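Long-range contacts in probable endonuclease 4 (Thermotoga maritima, PDB 4HNO), which probably cleaves DNA at apurinic or apyrimidinic sites during base excision repair, leaving a 3'-hydroxyl and a 5'-terminal sugar phosphate, with the help of bound metal ions: residues 45-50 and 101-106; 77-82 and 89-94; 135-140 and 169-174. All coordinates share one frame; numbering follows the deposited sequence.

Overall arrangement
The three contacts join successive elements of a TIM barrel and lie in its helical layer, with centres 18 to 20 Å from the centre of the chain. Contact 2 uses the N-terminal half of helix 84-104 and contact 1 its C-terminal end, and contact 2 is nested in sequence within the loop that contact 1 closes; their nearest atoms are about 7 Å apart. Contact 3 follows in series and touches both: Val135 CG2 packs 3.9 Å from Leu94 CD2, and Arg102 CD lies 3.7 Å from Glu140 O. Of the contacts, 77-82 with 89-94 lies near the zinc and manganese cluster, the Ile77 side chain about 11 Å from a zinc ion, whereas contact 3 lies away from the metal sites.

Contact 1. Residues 45-50 and 101-106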
ATOM      1  N   LYS A  45     -17.907   4.778  10.544  1.00  9.98           N
ATOM      2  CA  LYS A  45     -18.512   6.054  10.208  1.00  9.65           C
ATOM      3  C   LYS A  45     -17.817   6.701   9.022  1.00  9.15           C
ATOM      4  O   LYS A  45     -16.629   6.483   8.735  1.00 10.06           O
ATOM      5  CB  LYS A  45     -18.430   7.012  11.390  1.00 11.76           C
ATOM      6  CG  LYS A  45     -19.284   6.594  12.567  1.00 20.19           C
ATOM      7  CD  LYS A  45     -19.246   7.628  13.679  1.00 32.67           C
ATOM      8  CE  LYS A  45     -19.482   6.980  15.033  1.00 49.41           C
ATOM      9  NZ  LYS A  45     -19.730   7.975  16.108  1.00 64.12           N
ATOM     10  N   LEU A  46     -18.586   7.532   8.341  1.00 10.08           N
ATOM     11  CA  LEU A  46     -18.031   8.462   7.381  1.00  9.39           C
ATOM     12  C   LEU A  46     -17.431   9.664   8.104  1.00  9.33           C
ATOM     13  O   LEU A  46     -17.918  10.062   9.157  1.00 10.53           O
ATOM     14  CB  LEU A  46     -19.111   9.031   6.463  1.00 11.00           C
ATOM     15  CG  LEU A  46     -19.775   8.041   5.533  1.00 12.37           C
ATOM     16  CD1 LEU A  46     -20.911   8.752   4.826  1.00 14.25           C
ATOM     17  CD2 LEU A  46     -18.801   7.528   4.512  1.00 14.05           C
ATOM     18  N   PRO A  47     -16.458  10.328   7.482  1.00  9.59           N
ATOM     19  CA  PRO A  47     -16.122  11.670   7.955  1.00  9.97           C
ATOM     20  C   PRO A  47     -17.344  12.568   7.824  1.00 10.16           C
ATOM     21  O   PRO A  47     -18.117  12.422   6.881  1.00 10.42           O
ATOM     22  CB  PRO A  47     -15.020  12.122   6.994  1.00 10.95           C
ATOM     23  CG  PRO A  47     -15.207  11.342   5.789  1.00 13.44           C
ATOM     24  CD  PRO A  47     -15.744   9.985   6.246  1.00 10.32           C
ATOM     25  N   SER A  48     -17.514  13.492   8.754  1.00 10.90           N
ATOM     26  CA  SER A  48     -18.573  14.470   8.616  1.00 11.18           C
ATOM     27  C   SER A  48     -18.310  15.342   7.394  1.00 10.59           C
ATOM     28  O   SER A  48     -17.192  15.419   6.868  1.00 10.05           O
ATOM     29  CB  SER A  48     -18.672  15.350   9.852  1.00 12.91           C
ATOM     30  OG  SER A  48     -17.540  16.195   9.927  1.00 12.82           O
ATOM     31  N   ASP A  49     -19.347  16.040   6.950  1.00 11.18           N
ATOM     32  CA  ASP A  49     -19.171  17.000   5.881  1.00 11.11           C
ATOM     33  C   ASP A  49     -18.080  17.999   6.226  1.00 10.72           C
ATOM     34  O   ASP A  49     -17.240  18.326   5.390  1.00 11.25           O
ATOM     35  CB  ASP A  49     -20.447  17.771   5.600  0.65 12.34           C
ATOM     36  CG  ASP A  49     -21.574  16.901   5.153  0.65 13.22           C
ATOM     37  OD1 ASP A  49     -21.373  15.727   4.762  0.65 14.89           O
ATOM     38  OD2 ASP A  49     -22.707  17.416   5.167  0.65 18.41           O
ATOM     39  N   GLU A  50     -18.112  18.522   7.438  1.00 11.55           N
ATOM     40  CA  GLU A  50     -17.129  19.500   7.875  0.63 12.28           C
ATOM     41  C   GLU A  50     -15.726  18.917   7.855  1.00 11.64           C
ATOM     42  O   GLU A  50     -14.785  19.572   7.412  1.00 11.96           O
ATOM     43  CB  GLU A  50     -17.498  19.968   9.288  0.63 17.95           C
ATOM     44  CG  GLU A  50     -16.539  20.943   9.929  0.63 29.04           C
ATOM     45  CD  GLU A  50     -16.602  22.320   9.317  0.63 39.95           C
ATOM     46  OE1 GLU A  50     -15.693  23.136   9.594  0.63 54.13           O
ATOM     47  OE2 GLU A  50     -17.556  22.589   8.554  0.63 41.91           O
ATOM     48  N   CYS A 101     -13.278   7.050   1.172  1.00  7.29           N
ATOM     49  CA  CYS A 101     -12.323   7.625   0.240  1.00  7.51           C
ATOM     50  C   CYS A 101     -12.994   8.635  -0.672  1.00  7.66           C
ATOM     51  O   CYS A 101     -12.492   9.733  -0.877  1.00  7.74           O
ATOM     52  CB  CYS A 101     -11.671   6.531  -0.607  1.00  7.79           C
ATOM     53  SG  CYS A 101     -10.545   5.450   0.277  1.00  8.85           S
ATOM     54  N   ARG A 102     -14.134   8.250  -1.236  0.62  7.95           N
ATOM     55  CA  ARG A 102     -14.831   9.109  -2.183  0.62  8.38           C
ATOM     56  C   ARG A 102     -15.221  10.428  -1.508  0.62  8.88           C
ATOM     57  O   ARG A 102     -15.109  11.481  -2.118  0.62  9.45           O
ATOM     58  CB  ARG A 102     -16.043   8.340  -2.742  0.62  9.72           C
ATOM     59  CG  ARG A 102     -16.882   9.016  -3.797  0.62  8.82           C
ATOM     60  CD  ARG A 102     -16.335   9.016  -5.233  0.62 10.14           C
ATOM     61  NE  ARG A 102     -15.205   9.917  -5.365  0.62 10.78           N
ATOM     62  CZ  ARG A 102     -15.319  11.233  -5.503  0.62 10.72           C
ATOM     63  NH1 ARG A 102     -14.213  11.959  -5.606  0.62 14.60           N
ATOM     64  NH2 ARG A 102     -16.508  11.845  -5.547  0.62 11.17           N
ATOM     65  N   LYS A 103     -15.666  10.396  -0.255  1.00  8.62           N
ATOM     66  CA  LYS A 103     -16.063  11.615   0.441  1.00  8.77           C
ATOM     67  C   LYS A 103     -14.865  12.533   0.706  1.00  8.64           C
ATOM     68  O   LYS A 103     -14.990  13.753   0.617  1.00  9.42           O
ATOM     69  CB  LYS A 103     -16.814  11.279   1.722  1.00  9.17           C
ATOM     70  CG  LYS A 103     -17.435  12.509   2.352  1.00 10.36           C
ATOM     71  CD  LYS A 103     -18.414  12.207   3.452  1.00 10.28           C
ATOM     72  CE  LYS A 103     -19.003  13.512   3.994  1.00 11.07           C
ATOM     73  NZ  LYS A 103     -20.023  13.289   5.031  1.00 11.79           N
ATOM     74  N   LEU A 104     -13.722  11.941   1.048  1.00  8.26           N
ATOM     75  CA  LEU A 104     -12.494  12.695   1.265  1.00  8.56           C
ATOM     76  C   LEU A 104     -11.826  13.180  -0.023  1.00  8.48           C
ATOM     77  O   LEU A 104     -10.995  14.083   0.036  1.00 10.19           O
ATOM     78  CB  LEU A 104     -11.484  11.852   2.047  1.00  8.43           C
ATOM     79  CG  LEU A 104     -11.861  11.509   3.479  1.00  8.80           C
ATOM     80  CD1 LEU A 104     -10.834  10.553   4.071  1.00 10.71           C
ATOM     81  CD2 LEU A 104     -12.009  12.752   4.351  1.00 10.51           C
ATOM     82  N   GLY A 105     -12.153  12.552  -1.146  1.00  8.66           N
ATOM     83  CA  GLY A 105     -11.476  12.788  -2.397  1.00  9.34           C
ATOM     84  C   GLY A 105     -10.283  11.857  -2.658  1.00  9.02           C
ATOM     85  O   GLY A 105      -9.622  11.987  -3.676  1.00 10.19           O
ATOM     86  N   ILE A 106     -10.016  10.940  -1.751  1.00  8.74           N
ATOM     87  CA  ILE A 106      -8.909  10.005  -1.921  1.00  9.16           C
ATOM     88  C   ILE A 106      -9.238   9.051  -3.071  1.00  8.48           C
ATOM     89  O   ILE A 106     -10.341   8.511  -3.172  1.00  9.08           O
ATOM     90  CB  ILE A 106      -8.650   9.252  -0.596  1.00  9.20           C
ATOM     91  CG1 ILE A 106      -8.140  10.192   0.495  0.79 11.10           C
ATOM     92  CG2 ILE A 106      -7.721   8.078  -0.795  1.00  9.48           C
ATOM     93  CD1 ILE A 106      -6.716  10.602   0.345  0.79 21.67           C
TER
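Lys103 buries the most surface here, its chain running alongside Pro47 to the backbone that leads into helix 49-61. A chi1 of -171° sets CG anti to the backbone N, and the extended chain beyond it carries the methylenes past the proline ring in the opposite direction, with Lys103 CD 4.1 Å from Pro47 CG. The ammonium group then reaches two oxygens. NZ donates to Pro47 O at 2.8 Å, in the carbonyl plane and with a C=O...N angle of 154°. In the conformer of Asp49 described here, OD1 forms a salt bridge with Lys103 NZ at 2.8 Å, met on the anti side; a second Asp49 conformer is modelled, which makes this bond the less certain of the two. Leu104 adds an apolar patch on the same ring, CD2 lying 3.8 Å from Pro47 CG. Ser48 is the N-cap of helix 49-61, its OG bonded to Ala51 N; Lys103 NZ thus bonds the residue before the cap and, in this conformer, the one after it. The contact pairs the start of helix 49-61 with the end of helix 84-104, neighbours in the barrel's outer layer; Phe17 also covers Pro47 and Leu104, and Leu104 continues onto Phe55.

Contact 2. Residues 77-82 and 89-94; sequences INLASP and KSVELL
Ile77 and Ser90 meet where the loop after strand 69-72 folds back on helix 84-104, and their CA atoms are only 4.6 Å apart. The serine has OG anti to its carbonyl carbon (chi1 -70°), and Asn78 N donates to Ser90 OG at 2.9 Å with a nearly straight N-H...O angle of 173°. The same hydroxyl donates to Ile86 O one turn earlier, so it ties the loop to the helix while serving the helix's own backbone. Apolar branches pack next to this bond. Ile77 CG2 lies 4.0 Å from Ser90 CB and Ile77 CD1 3.9 Å from Leu93 CG, whereas Leu79 divides its methyls: CD2 is 3.7 Å from Val91 CG2 and CD1 3.8 Å from Leu94 CD2, crossing both side chains at about a right angle. Past Leu79 the loop no longer touches 89-94: Ala80 turns to Ile128 of helix 121-136. Asn78 points away from the helix, its OD1 accepting from Ala80 N in an Asx turn and also from Ser115 N, while Lys89 and Glu92 lie on the helix's exposed side. The buried side continues into the barrel: Leu94 rests on Leu109 and Ile111 of strand 108-115, and Leu79 reaches Leu132 of helix 121-136.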
ATOM      1  N   ILE A  77     -10.776  -6.824   7.139  1.00 10.84           N
ATOM      2  CA  ILE A  77     -11.366  -7.232   5.881  1.00 10.67           C
ATOM      3  C   ILE A  77     -10.568  -8.386   5.280  1.00 10.15           C
ATOM      4  O   ILE A  77      -9.342  -8.333   5.198  1.00 13.44           O
ATOM      5  CB  ILE A  77     -11.415  -6.028   4.952  1.00 10.94           C
ATOM      6  CG1 ILE A  77     -12.480  -5.036   5.448  1.00 12.05           C
ATOM      7  CG2 ILE A  77     -11.636  -6.435   3.492  1.00 11.57           C
ATOM      8  CD1 ILE A  77     -12.331  -3.662   4.850  1.00 13.67           C
ATOM      9  N   ASN A  78     -11.273  -9.434   4.892  1.00  8.70           N
ATOM     10  CA  ASN A  78     -10.637 -10.605   4.310  1.00  8.54           C
ATOM     11  C   ASN A  78     -11.561 -11.214   3.272  1.00  8.25           C
ATOM     12  O   ASN A  78     -12.383 -12.078   3.568  1.00  8.81           O
ATOM     13  CB  ASN A  78     -10.287 -11.625   5.377  1.00  9.21           C
ATOM     14  CG  ASN A  78      -9.600 -12.823   4.787  1.00  8.44           C
ATOM     15  OD1 ASN A  78      -9.266 -12.838   3.601  1.00  8.81           O
ATOM     16  ND2 ASN A  78      -9.411 -13.864   5.590  1.00  9.51           N
ATOM     17  N   LEU A  79     -11.399 -10.739   2.044  1.00  8.58           N
ATOM     18  CA  LEU A  79     -12.217 -11.199   0.927  1.00  8.84           C
ATOM     19  C   LEU A  79     -11.904 -12.629   0.484  1.00  8.65           C
ATOM     20  O   LEU A  79     -12.620 -13.164  -0.350  1.00  9.20           O
ATOM     21  CB  LEU A  79     -12.054 -10.279  -0.280  1.00  9.90           C
ATOM     22  CG  LEU A  79     -12.508  -8.830  -0.111  1.00 11.48           C
ATOM     23  CD1 LEU A  79     -12.208  -8.078  -1.416  1.00 13.13           C
ATOM     24  CD2 LEU A  79     -13.970  -8.727   0.259  1.00 13.43           C
ATOM     25  N   ALA A  80     -10.848 -13.236   1.036  1.00  8.23           N
ATOM     26  CA  ALA A  80     -10.573 -14.643   0.767  1.00  8.81           C
ATOM     27  C   ALA A  80     -11.129 -15.561   1.840  1.00  8.87           C
ATOM     28  O   ALA A  80     -10.992 -16.775   1.725  1.00  9.95           O
ATOM     29  CB  ALA A  80      -9.085 -14.898   0.608  1.00  9.13           C
ATOM     30  N   SER A  81     -11.752 -15.024   2.875  1.00  9.19           N
ATOM     31  CA  SER A  81     -12.164 -15.861   3.985  1.00  9.22           C
ATOM     32  C   SER A  81     -13.091 -16.960   3.517  1.00  9.33           C
ATOM     33  O   SER A  81     -14.038 -16.705   2.775  1.00  9.93           O
ATOM     34  CB  SER A  81     -12.905 -15.047   5.028  1.00  9.95           C
ATOM     35  OG  SER A  81     -13.356 -15.905   6.059  1.00 11.19           O
ATOM     36  N   PRO A  82     -12.894 -18.181   4.009  1.00 10.40           N
ATOM     37  CA  PRO A  82     -13.831 -19.270   3.717  1.00 10.62           C
ATOM     38  C   PRO A  82     -15.045 -19.255   4.649  1.00 11.00           C
ATOM     39  O   PRO A  82     -15.863 -20.163   4.563  1.00 12.44           O
ATOM     40  CB  PRO A  82     -12.974 -20.518   3.953  1.00 12.02           C
ATOM     41  CG  PRO A  82     -12.063 -20.098   5.052  1.00 12.72           C
ATOM     42  CD  PRO A  82     -11.721 -18.651   4.758  1.00 11.33           C
ATOM     43  N   LYS A  89     -19.331  -9.520   5.602  1.00  8.15           N
ATOM     44  CA  LYS A  89     -19.067  -8.323   6.364  1.00  8.25           C
ATOM     45  C   LYS A  89     -17.876  -7.554   5.796  1.00  8.18           C
ATOM     46  O   LYS A  89     -17.839  -6.321   5.828  1.00  8.35           O
ATOM     47  CB  LYS A  89     -18.860  -8.680   7.832  1.00  9.49           C
ATOM     48  CG  LYS A  89     -20.135  -9.207   8.501  1.00 10.60           C
ATOM     49  CD  LYS A  89     -19.836  -9.710   9.907  1.00 14.66           C
ATOM     50  CE  LYS A  89     -20.962 -10.510  10.583  1.00 17.59           C
ATOM     51  NZ  LYS A  89     -22.299  -9.939  10.492  1.00 21.19           N
ATOM     52  N   SER A  90     -16.898  -8.288   5.277  1.00  8.22           N
ATOM     53  CA  SER A  90     -15.739  -7.692   4.623  1.00  8.77           C
ATOM     54  C   SER A  90     -16.145  -6.924   3.373  1.00  8.59           C
ATOM     55  O   SER A  90     -15.668  -5.805   3.151  1.00  9.09           O
ATOM     56  CB  SER A  90     -14.733  -8.782   4.260  1.00  9.11           C
ATOM     57  OG  SER A  90     -14.113  -9.326   5.408  1.00  9.42           O
ATOM     58  N   VAL A  91     -17.008  -7.504   2.553  1.00  8.39           N
ATOM     59  CA  VAL A  91     -17.484  -6.808   1.371  1.00  8.57           C
ATOM     60  C   VAL A  91     -18.183  -5.508   1.764  1.00  7.73           C
ATOM     61  O   VAL A  91     -17.943  -4.450   1.173  1.00  8.15           O
ATOM     62  CB  VAL A  91     -18.416  -7.717   0.551  1.00  9.26           C
ATOM     63  CG1 VAL A  91     -19.211  -6.931  -0.485  1.00 10.16           C
ATOM     64  CG2 VAL A  91     -17.627  -8.836  -0.097  1.00 10.84           C
ATOM     65  N   GLU A  92     -19.054  -5.567   2.768  1.00  7.73           N
ATOM     66  CA  GLU A  92     -19.795  -4.373   3.133  1.00  7.89           C
ATOM     67  C   GLU A  92     -18.895  -3.308   3.736  1.00  7.67           C
ATOM     68  O   GLU A  92     -19.080  -2.122   3.477  1.00  8.25           O
ATOM     69  CB  GLU A  92     -20.969  -4.704   4.049  1.00  8.52           C
ATOM     70  CG  GLU A  92     -22.035  -5.550   3.359  1.00  9.72           C
ATOM     71  CD  GLU A  92     -22.589  -4.923   2.091  1.00 11.18           C
ATOM     72  OE1 GLU A  92     -22.898  -3.711   2.111  1.00 12.20           O
ATOM     73  OE2 GLU A  92     -22.665  -5.635   1.054  1.00 15.88           O
ATOM     74  N   LEU A  93     -17.918  -3.708   4.540  1.00  7.59           N
ATOM     75  CA  LEU A  93     -17.021  -2.720   5.110  1.00  7.70           C
ATOM     76  C   LEU A  93     -16.113  -2.132   4.028  1.00  7.33           C
ATOM     77  O   LEU A  93     -15.818  -0.944   4.054  1.00  7.67           O
ATOM     78  CB  LEU A  93     -16.210  -3.295   6.274  1.00  8.33           C
ATOM     79  CG  LEU A  93     -15.308  -2.287   6.989  1.00  9.05           C
ATOM     80  CD1 LEU A  93     -16.066  -1.096   7.513  1.00 10.79           C
ATOM     81  CD2 LEU A  93     -14.549  -2.992   8.099  1.00 10.12           C
ATOM     82  N   LEU A  94     -15.693  -2.949   3.063  1.00  7.83           N
ATOM     83  CA  LEU A  94     -14.874  -2.412   1.979  1.00  7.83           C
ATOM     84  C   LEU A  94     -15.664  -1.407   1.140  1.00  7.92           C
ATOM     85  O   LEU A  94     -15.107  -0.386   0.738  1.00  8.12           O
ATOM     86  CB  LEU A  94     -14.320  -3.558   1.143  1.00  8.89           C
ATOM     87  CG  LEU A  94     -13.238  -3.176   0.145  1.00  9.37           C
ATOM     88  CD1 LEU A  94     -12.060  -2.517   0.782  1.00 11.84           C
ATOM     89  CD2 LEU A  94     -12.777  -4.422  -0.608  1.00 11.54           C
TER

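Contact 3. Residues 135-140 and 169-174; sequences VLNNTE and LVDQRD
Leu136, the last residue of helix 121-136, and Asn137 just after it meet Val170, Asp171 and Gln172 in the loop that joins helix 160-169 to strand 176-181, one of the helix-to-strand connections of the TIM barrel. The polar side is organised by the Asn137 amide. Its ND2 donates to the anti lone pair of Asp171 OD2 at 2.9 Å, and the amide and carboxylate planes are only 10° apart. Its OD1 accepts a hydrogen bond from Gln172 NE2 at 2.9 Å, on a lone pair, with the two amides again nearly coplanar (15°). A water bridges Asn137 OD1, 3.1 Å away, to the backbone Gln172 N. Beneath this network Leu136 CD1 touches Val170 CG1 at 3.7 Å, the side chains crossing at about a right angle; both residues also rest on Val176 of strand 176-181. The helix end itself closes in a type I turn from Leu136 to Thr139, and Thr139 OG1 reaches back to Val135 O, 2.8 Å away and above the carbonyl plane. Arg175 NH2 donates to Leu136 O and Gln172 OE1, and NH1 to Thr139 OG1. Since each end of the Asn137 amide has a partner of the matching kind, and Gln172 donates a hydrogen bond through NE2 while OE1 accepts from Arg175, the chemistry fixes which way round both amides sit; the nearby guanidinium would probably polarise the Gln172 amide and strengthen its NE2 as a donor.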
ATOM      1  N   VAL A 135     -17.879  -4.916  -4.641  1.00  7.78           N
ATOM      2  CA  VAL A 135     -17.511  -3.574  -4.216  1.00  7.71           C
ATOM      3  C   VAL A 135     -17.436  -2.617  -5.400  1.00  7.68           C
ATOM      4  O   VAL A 135     -18.050  -1.544  -5.390  1.00  8.23           O
ATOM      5  CB  VAL A 135     -16.196  -3.598  -3.438  1.00  8.19           C
ATOM      6  CG1 VAL A 135     -15.701  -2.204  -3.124  1.00  8.92           C
ATOM      7  CG2 VAL A 135     -16.346  -4.433  -2.160  1.00  9.40           C
ATOM      8  N   LEU A 136     -16.662  -2.989  -6.415  1.00  7.53           N
ATOM      9  CA  LEU A 136     -16.438  -2.089  -7.543  1.00  7.34           C
ATOM     10  C   LEU A 136     -17.721  -1.844  -8.323  1.00  7.61           C
ATOM     11  O   LEU A 136     -17.959  -0.732  -8.784  1.00  8.29           O
ATOM     12  CB  LEU A 136     -15.333  -2.635  -8.434  1.00  8.16           C
ATOM     13  CG  LEU A 136     -13.948  -2.627  -7.785  1.00  8.73           C
ATOM     14  CD1 LEU A 136     -12.982  -3.384  -8.676  1.00 10.45           C
ATOM     15  CD2 LEU A 136     -13.449  -1.221  -7.500  1.00  9.92           C
ATOM     16  N   ASN A 137     -18.545  -2.876  -8.496  1.00  8.13           N
ATOM     17  CA  ASN A 137     -19.743  -2.738  -9.294  1.00  8.76           C
ATOM     18  C   ASN A 137     -20.854  -1.989  -8.579  1.00  9.32           C
ATOM     19  O   ASN A 137     -21.904  -1.756  -9.175  1.00 11.95           O
ATOM     20  CB  ASN A 137     -20.258  -4.104  -9.777  1.00  9.43           C
ATOM     21  CG  ASN A 137     -19.328  -4.787 -10.779  1.00  9.56           C
ATOM     22  OD1 ASN A 137     -18.512  -4.155 -11.465  1.00 10.54           O
ATOM     23  ND2 ASN A 137     -19.484  -6.089 -10.908  1.00 10.56           N
ATOM     24  N   ASN A 138     -20.627  -1.577  -7.336  1.00  8.70           N
ATOM     25  CA  ASN A 138     -21.592  -0.812  -6.564  1.00  8.94           C
ATOM     26  C   ASN A 138     -21.017   0.501  -6.040  1.00  9.01           C
ATOM     27  O   ASN A 138     -21.607   1.126  -5.168  1.00 10.77           O
ATOM     28  CB  ASN A 138     -22.169  -1.659  -5.429  1.00  9.90           C
ATOM     29  CG  ASN A 138     -23.093  -2.711  -5.947  1.00 11.12           C
ATOM     30  OD1 ASN A 138     -24.208  -2.408  -6.374  1.00 13.43           O
ATOM     31  ND2 ASN A 138     -22.640  -3.942  -5.957  1.00 12.13           N
ATOM     32  N   THR A 139     -19.887   0.922  -6.612  1.00  8.19           N
ATOM     33  CA  THR A 139     -19.240   2.174  -6.270  1.00  8.36           C
ATOM     34  C   THR A 139     -18.665   2.766  -7.561  1.00  8.25           C
ATOM     35  O   THR A 139     -18.617   2.100  -8.591  1.00  8.69           O
ATOM     36  CB  THR A 139     -18.102   1.977  -5.274  1.00  8.74           C
ATOM     37  OG1 THR A 139     -17.117   1.111  -5.830  1.00  8.36           O
ATOM     38  CG2 THR A 139     -18.586   1.442  -3.929  1.00  9.48           C
ATOM     39  N   GLU A 140     -18.189   3.996  -7.480  1.00  8.32           N
ATOM     40  CA  GLU A 140     -17.473   4.621  -8.596  1.00  8.24           C
ATOM     41  C   GLU A 140     -16.218   5.318  -8.131  1.00  8.98           C
ATOM     42  O   GLU A 140     -16.095   5.732  -6.995  1.00 10.30           O
ATOM     43  CB  GLU A 140     -18.356   5.631  -9.350  1.00  8.32           C
ATOM     44  CG  GLU A 140     -19.600   5.027  -9.969  1.00  8.80           C
ATOM     45  CD  GLU A 140     -19.338   3.999 -11.059  1.00  8.89           C
ATOM     46  OE1 GLU A 140     -18.222   3.944 -11.626  1.00  9.40           O
ATOM     47  OE2 GLU A 140     -20.277   3.237 -11.382  1.00 10.53           O
ATOM     48  N   LEU A 169      -9.304 -11.247 -13.512  1.00 10.11           N
ATOM     49  CA  LEU A 169     -10.659 -11.775 -13.444  1.00 11.08           C
ATOM     50  C   LEU A 169     -11.704 -10.739 -13.037  1.00 10.48           C
ATOM     51  O   LEU A 169     -12.885 -11.007 -13.195  1.00 14.02           O
ATOM     52  CB  LEU A 169     -10.722 -12.950 -12.462  1.00 11.09           C
ATOM     53  CG  LEU A 169     -10.080 -14.247 -12.958  1.00 13.17           C
ATOM     54  CD1 LEU A 169      -9.856 -15.192 -11.792  1.00 14.45           C
ATOM     55  CD2 LEU A 169     -10.960 -14.902 -14.017  1.00 17.15           C
ATOM     56  N   VAL A 170     -11.305  -9.601 -12.486  0.94  8.92           N
ATOM     57  CA  VAL A 170     -12.255  -8.607 -11.991  0.94  8.74           C
ATOM     58  C   VAL A 170     -12.908  -7.863 -13.150  0.94  9.14           C
ATOM     59  O   VAL A 170     -12.247  -7.520 -14.132  0.94 11.43           O
ATOM     60  CB  VAL A 170     -11.516  -7.634 -11.042  0.94  9.47           C
ATOM     61  CG1 VAL A 170     -12.335  -6.406 -10.675  0.94 10.80           C
ATOM     62  CG2 VAL A 170     -11.099  -8.364  -9.783  0.94 10.15           C
ATOM     63  N   ASP A 171     -14.199  -7.576 -13.027  1.00  8.82           N
ATOM     64  CA  ASP A 171     -14.920  -6.923 -14.118  1.00  9.35           C
ATOM     65  C   ASP A 171     -14.323  -5.542 -14.429  1.00  9.10           C
ATOM     66  O   ASP A 171     -14.017  -5.209 -15.584  1.00 11.88           O
ATOM     67  CB  ASP A 171     -16.397  -6.734 -13.766  1.00 10.09           C
ATOM     68  CG  ASP A 171     -17.174  -8.001 -13.553  1.00 10.78           C
ATOM     69  OD1 ASP A 171     -16.813  -9.033 -14.113  1.00 12.65           O
ATOM     70  OD2 ASP A 171     -18.214  -7.915 -12.842  1.00 12.66           O
ATOM     71  N   GLN A 172     -14.114  -4.742 -13.401  1.00  8.78           N
ATOM     72  CA  GLN A 172     -13.611  -3.371 -13.553  1.00  8.88           C
ATOM     73  C   GLN A 172     -12.118  -3.335 -13.279  1.00  8.76           C
ATOM     74  O   GLN A 172     -11.639  -2.703 -12.341  1.00  8.95           O
ATOM     75  CB  GLN A 172     -14.380  -2.396 -12.668  1.00  8.78           C
ATOM     76  CG  GLN A 172     -15.829  -2.289 -13.106  1.00  8.75           C
ATOM     77  CD  GLN A 172     -16.567  -1.142 -12.473  1.00  8.24           C
ATOM     78  OE1 GLN A 172     -16.100   0.007 -12.484  1.00  9.18           O
ATOM     79  NE2 GLN A 172     -17.716  -1.419 -11.906  1.00  9.36           N
ATOM     80  N   ARG A 173     -11.364  -3.999 -14.150  1.00 10.28           N
ATOM     81  CA  ARG A 173      -9.941  -4.114 -13.938  1.00 10.93           C
ATOM     82  C   ARG A 173      -9.223  -2.771 -14.041  1.00  9.23           C
ATOM     83  O   ARG A 173      -8.128  -2.633 -13.470  1.00  9.28           O
ATOM     84  CB  ARG A 173      -9.330  -5.170 -14.820  1.00 15.60           C
ATOM     85  CG  ARG A 173      -9.478  -4.930 -16.244  1.00 18.36           C
ATOM     86  CD  ARG A 173      -8.929  -6.095 -17.037  1.00 18.25           C
ATOM     87  NE  ARG A 173      -9.164  -5.836 -18.443  1.00 18.47           N
ATOM     88  CZ  ARG A 173     -10.259  -6.180 -19.107  1.00 19.25           C
ATOM     89  NH1 ARG A 173     -11.247  -6.835 -18.521  1.00 19.78           N
ATOM     90  NH2 ARG A 173     -10.373  -5.854 -20.379  1.00 20.60           N
ATOM     91  N   ASP A 174      -9.797  -1.767 -14.691  1.00  9.53           N
ATOM     92  CA  ASP A 174      -9.168  -0.455 -14.684  1.00 10.15           C
ATOM     93  C   ASP A 174      -9.211   0.197 -13.294  1.00  9.50           C
ATOM     94  O   ASP A 174      -8.480   1.154 -13.026  1.00 11.30           O
ATOM     95  CB  ASP A 174      -9.822   0.503 -15.698  1.00 12.54           C
ATOM     96  CG  ASP A 174      -9.594   0.118 -17.140  1.00 15.88           C
ATOM     97  OD1 ASP A 174      -8.765  -0.762 -17.402  1.00 19.46           O
ATOM     98  OD2 ASP A 174     -10.231   0.718 -18.027  1.00 16.92           O
TER
HETATM   99  O   HOH W   1     -15.653  -5.152 -10.917  0.78  8.82           O